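Local coordinates for protein exodeoxyribonuclease III (Neisseria meningitidis, PDB 2JC4) that probably degrades double-stranded DNA from its 3' ends as a metal-dependent repair exonuclease of the AP/ExoA family, at residues Phe42-Leu47 / Cys54-Gln59; Arg89-Ala94 / Thr128-Asp133; Gly139-Leu144 / Leu182-Ser187. All blocks are in the same frame, centred on the assembly; numbering follows the deposited sequence.

Contact 1. Residues Phe42-Leu47 / Cys54-Gln59; sequences FPAAAL and CVWSGQ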
loop_
_atom_site.group_PDB
_atom_site.type_symbol
_atom_site.label_atom_id
_atom_site.label_comp_id
_atom_site.label_asym_id
_atom_site.label_seq_id
_atom_site.Cartn_x
_atom_site.Cartn_y
_atom_site.Cartn_z
ATOM N N PHE A 42 14.702 -12.317 1.837
ATOM C CA PHE A 42 14.325 -11.363 0.793
ATOM C C PHE A 42 15.258 -11.610 -0.408
ATOM O O PHE A 42 16.484 -11.685 -0.199
ATOM C CB PHE A 42 14.511 -9.935 1.318
ATOM C CG PHE A 42 14.056 -8.873 0.361
ATOM C CD1 PHE A 42 12.699 -8.526 0.273
ATOM C CD2 PHE A 42 14.967 -8.229 -0.470
ATOM C CE1 PHE A 42 12.276 -7.537 -0.613
ATOM C CE2 PHE A 42 14.546 -7.224 -1.382
ATOM C CZ PHE A 42 13.210 -6.888 -1.451
ATOM N N PRO A 43 14.701 -11.713 -1.650
ATOM C CA PRO A 43 15.542 -11.932 -2.840
ATOM C C PRO A 43 16.308 -10.665 -3.302
ATOM O O PRO A 43 16.169 -10.209 -4.462
ATOM C CB PRO A 43 14.523 -12.422 -3.882
ATOM C CG PRO A 43 13.264 -11.640 -3.542
ATOM C CD PRO A 43 13.261 -11.652 -2.022
ATOM N N ALA A 44 17.152 -10.136 -2.419
ATOM C CA ALA A 44 17.866 -8.881 -2.681
ATOM C C ALA A 44 18.738 -8.997 -3.954
ATOM O O ALA A 44 18.686 -8.149 -4.843
ATOM C CB ALA A 44 18.717 -8.463 -1.455
ATOM N N ALA A 45 19.493 -10.081 -4.070
ATOM C CA ALA A 45 20.356 -10.283 -5.243
ATOM C C ALA A 45 19.560 -10.269 -6.553
ATOM O O ALA A 45 19.978 -9.640 -7.497
ATOM C CB ALA A 45 21.185 -11.593 -5.112
ATOM N N ALA A 46 18.423 -10.960 -6.613
ATOM C CA ALA A 46 17.625 -10.997 -7.847
ATOM C C ALA A 46 17.190 -9.617 -8.334
ATOM O O ALA A 46 17.124 -9.388 -9.544
ATOM C CB ALA A 46 16.407 -11.915 -7.705
ATOM N N LEU A 47 16.891 -8.703 -7.404
ATOM C CA LEU A 47 16.434 -7.361 -7.784
ATOM C C LEU A 47 17.586 -6.382 -7.960
ATOM O O LEU A 47 17.572 -5.548 -8.875
ATOM C CB LEU A 47 15.476 -6.809 -6.730
ATOM C CG LEU A 47 14.217 -7.642 -6.506
ATOM C CD1 LEU A 47 13.422 -7.146 -5.275
ATOM C CD2 LEU A 47 13.343 -7.638 -7.753
ATOM N N CYS A 54 17.135 -1.776 -2.927
ATOM C CA CYS A 54 16.059 -2.336 -2.127
ATOM C C CYS A 54 16.303 -2.066 -0.672
ATOM O O CYS A 54 17.430 -2.264 -0.199
ATOM C CB CYS A 54 16.032 -3.864 -2.275
ATOM S SG CYS A 54 15.797 -4.403 -3.950
ATOM N N VAL A 55 15.268 -1.627 0.047
ATOM C CA VAL A 55 15.299 -1.680 1.511
ATOM C C VAL A 55 14.054 -2.410 1.961
ATOM O O VAL A 55 13.030 -2.339 1.288
ATOM C CB VAL A 55 15.409 -0.290 2.181
ATOM C CG1 VAL A 55 16.758 0.382 1.778
ATOM C CG2 VAL A 55 14.199 0.619 1.835
ATOM N N TRP A 56 14.147 -3.149 3.057
ATOM C CA TRP A 56 13.009 -3.974 3.439
ATOM C C TRP A 56 13.006 -4.300 4.915
ATOM O O TRP A 56 14.021 -4.119 5.628
ATOM C CB TRP A 56 12.983 -5.278 2.615
ATOM C CG TRP A 56 14.159 -6.177 2.900
ATOM C CD1 TRP A 56 14.183 -7.238 3.771
ATOM C CD2 TRP A 56 15.485 -6.107 2.314
ATOM N NE1 TRP A 56 15.433 -7.831 3.759
ATOM C CE2 TRP A 56 16.247 -7.160 2.879
ATOM C CE3 TRP A 56 16.088 -5.276 1.367
ATOM C CZ2 TRP A 56 17.579 -7.384 2.541
ATOM C CZ3 TRP A 56 17.426 -5.505 1.027
ATOM C CH2 TRP A 56 18.149 -6.554 1.611
ATOM N N SER A 57 11.866 -4.833 5.349
ATOM C CA SER A 57 11.643 -5.203 6.744
ATOM C C SER A 57 10.775 -6.422 6.639
ATOM O O SER A 57 9.576 -6.314 6.260
ATOM C CB SER A 57 10.873 -4.098 7.479
ATOM O OG SER A 57 10.674 -4.415 8.855
ATOM N N GLY A 58 11.373 -7.574 6.922
ATOM C CA GLY A 58 10.661 -8.861 6.822
ATOM C C GLY A 58 10.651 -9.649 8.131
ATOM O O GLY A 58 11.449 -9.395 9.024
ATOM N N GLN A 59 9.729 -10.595 8.232
ATOM C CA GLN A 59 9.683 -11.513 9.346
ATOM C C GLN A 59 9.183 -12.811 8.764
ATOM O O GLN A 59 8.607 -12.826 7.666
ATOM C CB GLN A 59 8.734 -11.006 10.446
ATOM C CG GLN A 59 7.293 -10.851 9.960
ATOM C CD GLN A 59 6.317 -10.453 11.042
ATOM O OE1 GLN A 59 5.652 -9.441 10.929
ATOM N NE2 GLN A 59 6.221 -11.254 12.083
#
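F42 faces W56 across a gap bridged by no backbone hydrogen bond: the turn and short helix of 42-47 lie over the strand 54-57, the CA atoms of A44 and C54 coming within 6.8 Å and those of F42 and G58 within 7.5 Å. An inverse gamma turn centred on P43, which is also the N-cap, leads from F42 into the helix.

Ring stacking between a helix start and a strand is worked out here by two rings. The F42 ring and the five-membered ring of W56 form an offset stack, with centroids 4.1 Å apart and planes at 10°. Each ring also lies over the other's stem: CB of F42 sits 3.6 Å from the centroid of the W56 five-membered ring, while CB of W56 lies over the face of F42 that the indole covers, in a longer CH-pi contact. F42 holds CG anti to its N (chi1 -176°), which sends the ring toward the strand. On the other face of F42 lies CD of P43, so the phenyl is sandwiched between proline and indole. Farther along, A44 CB meets W56 CH2 at 3.7 Å, and C54 SG makes an edge-on sulfur-aromatic contact with the F42 ring while touching L47 CB at 3.7 Å. The indole N-H is spent elsewhere, in a hydrogen bond from NE1 to the carbonyl oxygen of Q39.

F42 and W56 both also touch A66 of the adjoining strand, and F42 reaches L11 of helix 11-23. An offset aromatic stack thus joins the start of helix 44-48 to edge strand 53-57 of one sheet of the DNase I-like fold.

Contact 2. Residues Arg89-Ala94 / Thr128-Asp133; sequences RRVIAA and TEFVRD
V91 and A93 both reach the far end of one phenyl ring, that of F130, and these three buried side chains make the whole direct contact. CG1 of V91 lies 4.2 Å from CE2 of F130, approaching the ring obliquely. CB of A93 comes to 4.3 Å from CZ of F130, at the ring edge and near its plane. The touch is light, apolar and without hydrogen bonds, burying 87 Å² in all.

The general lesson is that a long side chain can span a helix-sheet gap that the backbones leave wide. The CA atoms of V91 and F130 remain 10.2 Å apart, and F130 bridges that distance with a chi1 of 173°, which extends the ring away from the helix backbone. On the strand, alternation does the rest: V91 and A93 point toward the helix, whereas I92 between them points away and packs on V65 and I67 of the other sheet.

Around the phenyl, H77 stacks on its ring and P81 and I102 touch it, which probably limits its movement. A93 itself leans on I102 and R100, so the small methyl and the phenyl share a neighbour. The strand is held on both sides, since V91 and A93 exchange backbone hydrogen bonds with G79 and H77, and I92 with N103. Within the helix, R132 N bonds to T128 O at 2.9 Å in the turn that carries F130.

Further out, helix 115-135 packs on the outer face of one sheet, over the adjacent strands 91-96 and 99-105. The opposite face of strand 91-96 meets strands 53-57 and 65-69 of the second sheet, as in the DNase I-like alpha/beta sandwich.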
loop_
_atom_site.group_PDB
_atom_site.type_symbol
_atom_site.label_atom_id
_atom_site.label_comp_id
_atom_site.label_asym_id
_atom_site.label_seq_id
_atom_site.Cartn_x
_atom_site.Cartn_y
_atom_site.Cartn_z
ATOM N N ARG A 89 5.993 -6.655 10.930
ATOM C CA ARG A 89 6.757 -5.837 9.981
ATOM C C ARG A 89 5.796 -5.185 8.987
ATOM O O ARG A 89 5.425 -5.787 8.004
ATOM C CB ARG A 89 7.819 -6.696 9.298
ATOM C CG ARG A 89 8.823 -7.327 10.289
ATOM C CD ARG A 89 9.323 -6.278 11.319
ATOM N NE ARG A 89 10.571 -6.702 11.981
ATOM C CZ ARG A 89 10.979 -6.288 13.188
ATOM N NH1 ARG A 89 10.255 -5.426 13.919
ATOM N NH2 ARG A 89 12.131 -6.756 13.690
ATOM N N ARG A 90 5.411 -3.933 9.276
ATOM C CA ARG A 90 4.275 -3.281 8.552
ATOM C C ARG A 90 4.534 -1.899 8.014
ATOM O O ARG A 90 3.738 -1.407 7.216
ATOM C CB ARG A 90 3.086 -3.159 9.486
ATOM C CG ARG A 90 2.468 -4.514 9.807
ATOM C CD ARG A 90 1.304 -4.322 10.697
ATOM N NE ARG A 90 0.621 -5.595 10.960
ATOM C CZ ARG A 90 -0.278 -6.156 10.145
ATOM N NH1 ARG A 90 -0.548 -5.587 8.957
ATOM N NH2 ARG A 90 -0.869 -7.310 10.498
ATOM N N VAL A 91 5.615 -1.244 8.476
ATOM C CA VAL A 91 5.877 0.168 8.089
ATOM C C VAL A 91 7.377 0.331 7.781
ATOM O O VAL A 91 8.250 0.024 8.616
ATOM C CB VAL A 91 5.481 1.149 9.226
ATOM C CG1 VAL A 91 5.696 2.635 8.816
ATOM C CG2 VAL A 91 4.036 0.927 9.693
ATOM N N ILE A 92 7.666 0.800 6.578
ATOM C CA ILE A 92 9.017 1.201 6.233
ATOM C C ILE A 92 8.917 2.517 5.485
ATOM O O ILE A 92 8.014 2.715 4.662
ATOM C CB ILE A 92 9.747 0.095 5.382
ATOM C CG1 ILE A 92 11.237 0.450 5.218
ATOM C CG2 ILE A 92 9.039 -0.182 4.012
ATOM C CD1 ILE A 92 12.077 -0.698 4.634
ATOM N N ALA A 93 9.826 3.435 5.788
ATOM C CA ALA A 93 9.848 4.733 5.099
ATOM C C ALA A 93 11.258 5.057 4.610
ATOM O O ALA A 93 12.243 4.605 5.180
ATOM C CB ALA A 93 9.327 5.855 6.015
ATOM N N ALA A 94 11.356 5.864 3.570
ATOM C CA ALA A 94 12.670 6.298 3.127
ATOM C C ALA A 94 12.441 7.479 2.219
ATOM O O ALA A 94 11.338 7.655 1.729
ATOM C CB ALA A 94 13.387 5.199 2.386
ATOM N N THR A 128 -1.005 7.349 12.452
ATOM C CA THR A 128 -1.410 8.752 12.302
ATOM C C THR A 128 -0.366 9.689 12.936
ATOM O O THR A 128 0.023 10.714 12.354
ATOM C CB THR A 128 -2.820 8.968 12.923
ATOM O OG1 THR A 128 -3.709 8.006 12.346
ATOM C CG2 THR A 128 -3.350 10.327 12.560
ATOM N N GLU A 129 0.099 9.307 14.113
ATOM C CA GLU A 129 1.094 10.101 14.853
ATOM C C GLU A 129 2.420 10.184 14.078
ATOM O O GLU A 129 3.037 11.244 13.943
ATOM C CB GLU A 129 1.293 9.478 16.247
ATOM C CG GLU A 129 1.423 10.500 17.330
ATOM C CD GLU A 129 1.841 9.873 18.647
ATOM O OE1 GLU A 129 3.057 9.892 18.951
ATOM O OE2 GLU A 129 0.957 9.333 19.340
ATOM N N PHE A 130 2.863 9.067 13.553
ATOM C CA PHE A 130 4.120 9.046 12.821
ATOM C C PHE A 130 4.010 9.884 11.556
ATOM O O PHE A 130 4.897 10.705 11.263
ATOM C CB PHE A 130 4.450 7.607 12.439
ATOM C CG PHE A 130 5.636 7.469 11.531
ATOM C CD1 PHE A 130 6.910 7.862 11.957
ATOM C CD2 PHE A 130 5.494 6.878 10.281
ATOM C CE1 PHE A 130 8.026 7.706 11.139
ATOM C CE2 PHE A 130 6.621 6.726 9.432
ATOM C CZ PHE A 130 7.886 7.111 9.881
ATOM N N VAL A 131 2.941 9.646 10.797
ATOM C CA VAL A 131 2.719 10.373 9.521
ATOM C C VAL A 131 2.613 11.886 9.794
ATOM O O VAL A 131 3.253 12.702 9.104
ATOM C CB VAL A 131 1.522 9.816 8.685
ATOM C CG1 VAL A 131 1.352 10.658 7.396
ATOM C CG2 VAL A 131 1.755 8.353 8.285
ATOM N N ARG A 132 1.839 12.277 10.799
ATOM C CA ARG A 132 1.717 13.706 11.160
ATOM C C ARG A 132 3.116 14.395 11.381
ATOM O O ARG A 132 3.395 15.531 10.906
ATOM C CB ARG A 132 0.910 13.822 12.443
ATOM C CG ARG A 132 0.637 15.321 12.861
ATOM C CD ARG A 132 -0.097 15.424 14.227
ATOM N NE ARG A 132 -1.441 14.867 14.166
ATOM C CZ ARG A 132 -1.882 13.838 14.894
ATOM N NH1 ARG A 132 -1.087 13.231 15.779
ATOM N NH2 ARG A 132 -3.145 13.420 14.746
ATOM N N ASP A 133 3.976 13.692 12.103
ATOM C CA ASP A 133 5.320 14.149 12.404
ATOM C C ASP A 133 6.174 14.212 11.147
ATOM O O ASP A 133 6.874 15.232 10.900
ATOM C CB ASP A 133 5.936 13.203 13.444
ATOM C CG ASP A 133 7.393 13.513 13.760
ATOM O OD1 ASP A 133 7.720 14.678 14.046
ATOM O OD2 ASP A 133 8.215 12.571 13.725
#

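Contact 3. Residues Gly139-Leu144 / Leu182-Ser187; sequences GKLVLL and LGLTDS
L184, next to strand 185-186, faces strand 141-144 across strand 217-221 without pairing with it: the nearest CA atoms, those of L143 and L184, are 8.6 Å apart, and no hydrogen bond links the two segments.

The meeting is made entirely by branched side-chain ends, an instance of how the two methyls of one leucine can each meet a different leucine. L184 offers one methyl to each partner. Its CD2 lies 4.0 Å from CD2 of L141, and its CD1 lies 4.2 Å from CD2 of L143. L184 crosses L143 at about a right angle and L141 at a slant. In L141 a chi1 of 178° together with chi2 brings CD2 nearer to L184, although its CB does not aim there.

Before L184, G183 leaves the preceding helix with positive phi (109°), turning the chain from helix 170-180 into the short strand. After it, D186 is the N-cap of helix 187-191, and its carboxylate forms a salt bridge with R215. L141 and L143 also touch I102, and L141 reaches E134 of helix 115-135.

Strand 217-221 runs antiparallel to both of its neighbours, with backbone hydrogen bonding between L143 and L220. The leucine cluster therefore reaches across an intervening strand, in an apolar layer between a sheet and its outer helix, as in the DNase I-like alpha/beta sandwich.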
loop_
_atom_site.group_PDB
_atom_site.type_symbol
_atom_site.label_atom_id
_atom_site.label_comp_id
_atom_site.label_asym_id
_atom_site.label_seq_id
_atom_site.Cartn_x
_atom_site.Cartn_y
_atom_site.Cartn_z
ATOM N N GLY A 139 7.775 18.262 2.376
ATOM C CA GLY A 139 6.690 18.840 1.541
ATOM C C GLY A 139 6.273 17.849 0.452
ATOM O O GLY A 139 5.113 17.818 0.014
ATOM N N LYS A 140 7.216 17.021 0.009
ATOM C CA LYS A 140 6.826 15.992 -0.940
ATOM C C LYS A 140 6.735 14.691 -0.131
ATOM O O LYS A 140 7.737 14.158 0.308
ATOM C CB LYS A 140 7.823 15.913 -2.081
ATOM C CG LYS A 140 7.801 17.150 -2.950
ATOM C CD LYS A 140 8.803 17.002 -4.085
ATOM C CE LYS A 140 8.698 18.170 -5.091
ATOM N NZ LYS A 140 9.721 17.997 -6.167
ATOM N N LEU A 141 5.516 14.228 0.123
ATOM C CA LEU A 141 5.370 13.016 0.931
ATOM C C LEU A 141 4.280 12.135 0.345
ATOM O O LEU A 141 3.255 12.638 -0.091
ATOM C CB LEU A 141 5.133 13.362 2.415
ATOM C CG LEU A 141 4.917 12.172 3.395
ATOM C CD1 LEU A 141 5.611 12.442 4.770
ATOM C CD2 LEU A 141 3.413 11.791 3.556
ATOM N N VAL A 142 4.548 10.827 0.294
ATOM C CA VAL A 142 3.572 9.834 -0.211
ATOM C C VAL A 142 3.397 8.744 0.818
ATOM O O VAL A 142 4.352 8.053 1.173
ATOM C CB VAL A 142 3.990 9.211 -1.586
ATOM C CG1 VAL A 142 2.929 8.277 -2.097
ATOM C CG2 VAL A 142 4.179 10.286 -2.652
ATOM N N LEU A 143 2.172 8.586 1.304
ATOM C CA LEU A 143 1.831 7.488 2.209
ATOM C C LEU A 143 0.990 6.498 1.424
ATOM O O LEU A 143 -0.127 6.835 1.006
ATOM C CB LEU A 143 1.050 8.008 3.450
ATOM C CG LEU A 143 0.329 6.970 4.349
ATOM C CD1 LEU A 143 1.360 6.126 5.080
ATOM C CD2 LEU A 143 -0.654 7.606 5.357
ATOM N N LEU A 144 1.509 5.292 1.193
ATOM C CA LEU A 144 0.818 4.356 0.286
ATOM C C LEU A 144 0.942 2.927 0.735
ATOM O O LEU A 144 1.818 2.591 1.544
ATOM C CB LEU A 144 1.308 4.499 -1.183
ATOM C CG LEU A 144 2.704 3.944 -1.585
ATOM C CD1 LEU A 144 3.000 4.298 -3.031
ATOM C CD2 LEU A 144 3.880 4.449 -0.671
ATOM N N LEU A 182 -4.751 14.835 8.234
ATOM C CA LEU A 182 -3.374 15.346 8.387
ATOM C C LEU A 182 -2.985 16.382 7.325
ATOM O O LEU A 182 -2.021 17.144 7.529
ATOM C CB LEU A 182 -2.336 14.202 8.380
ATOM C CG LEU A 182 -2.572 13.108 9.410
ATOM C CD1 LEU A 182 -1.577 11.936 9.235
ATOM C CD2 LEU A 182 -2.571 13.649 10.844
ATOM N N GLY A 183 -3.716 16.393 6.207
ATOM C CA GLY A 183 -3.421 17.242 5.058
ATOM C C GLY A 183 -2.907 16.421 3.885
ATOM O O GLY A 183 -1.896 16.766 3.247
ATOM N N LEU A 184 -3.584 15.303 3.645
ATOM C CA LEU A 184 -3.248 14.372 2.567
ATOM C C LEU A 184 -4.488 14.170 1.725
ATOM O O LEU A 184 -5.588 14.337 2.226
ATOM C CB LEU A 184 -2.837 13.023 3.161
ATOM C CG LEU A 184 -1.496 12.991 3.894
ATOM C CD1 LEU A 184 -1.394 11.611 4.512
ATOM C CD2 LEU A 184 -0.316 13.223 2.897
ATOM N N THR A 185 -4.279 13.846 0.447
ATOM C CA THR A 185 -5.317 13.686 -0.567
ATOM C C THR A 185 -5.324 12.228 -1.038
ATOM O O THR A 185 -4.260 11.680 -1.350
ATOM C CB THR A 185 -4.983 14.628 -1.774
ATOM O OG1 THR A 185 -5.235 15.987 -1.391
ATOM C CG2 THR A 185 -5.829 14.304 -2.998
ATOM N N ASP A 186 -6.509 11.592 -1.053
ATOM C CA ASP A 186 -6.681 10.251 -1.657
ATOM C C ASP A 186 -6.462 10.413 -3.182
ATOM O O ASP A 186 -7.392 10.792 -3.899
ATOM C CB ASP A 186 -8.133 9.756 -1.332
ATOM C CG ASP A 186 -8.482 8.376 -1.924
ATOM O OD1 ASP A 186 -7.730 7.843 -2.764
ATOM O OD2 ASP A 186 -9.564 7.843 -1.542
ATOM N N SER A 187 -5.267 10.116 -3.677
ATOM C CA SER A 187 -4.924 10.471 -5.066
ATOM C C SER A 187 -5.881 9.915 -6.117
ATOM O O SER A 187 -6.278 10.632 -7.046
ATOM C CB SER A 187 -3.485 10.129 -5.424
ATOM O OG SER A 187 -3.257 8.741 -5.531
#

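How the contacts relate
The three contacts, in series along the chain, sample both sheets of the fold. Contacts 1 and 2, with centres 19 Å apart, meet where the sheets face each other: Q59 OE1 probably accepts a hydrogen bond from R89 N at 2.8 Å, and CD1 of I92 packs on N of W56. Contacts 2 and 3, with centres 12 Å apart, share one apolar layer in which V131 CG1 touches L182 CD1 at 3.7 Å. Contacts 1 and 3 do not touch. The predicted active-site residue Y105 lies about 7 Å from V91, 10 Å from L143 and 12 Å from W56, side chain to side chain, while F42 is about 11 Å from the magnesium ligand E34.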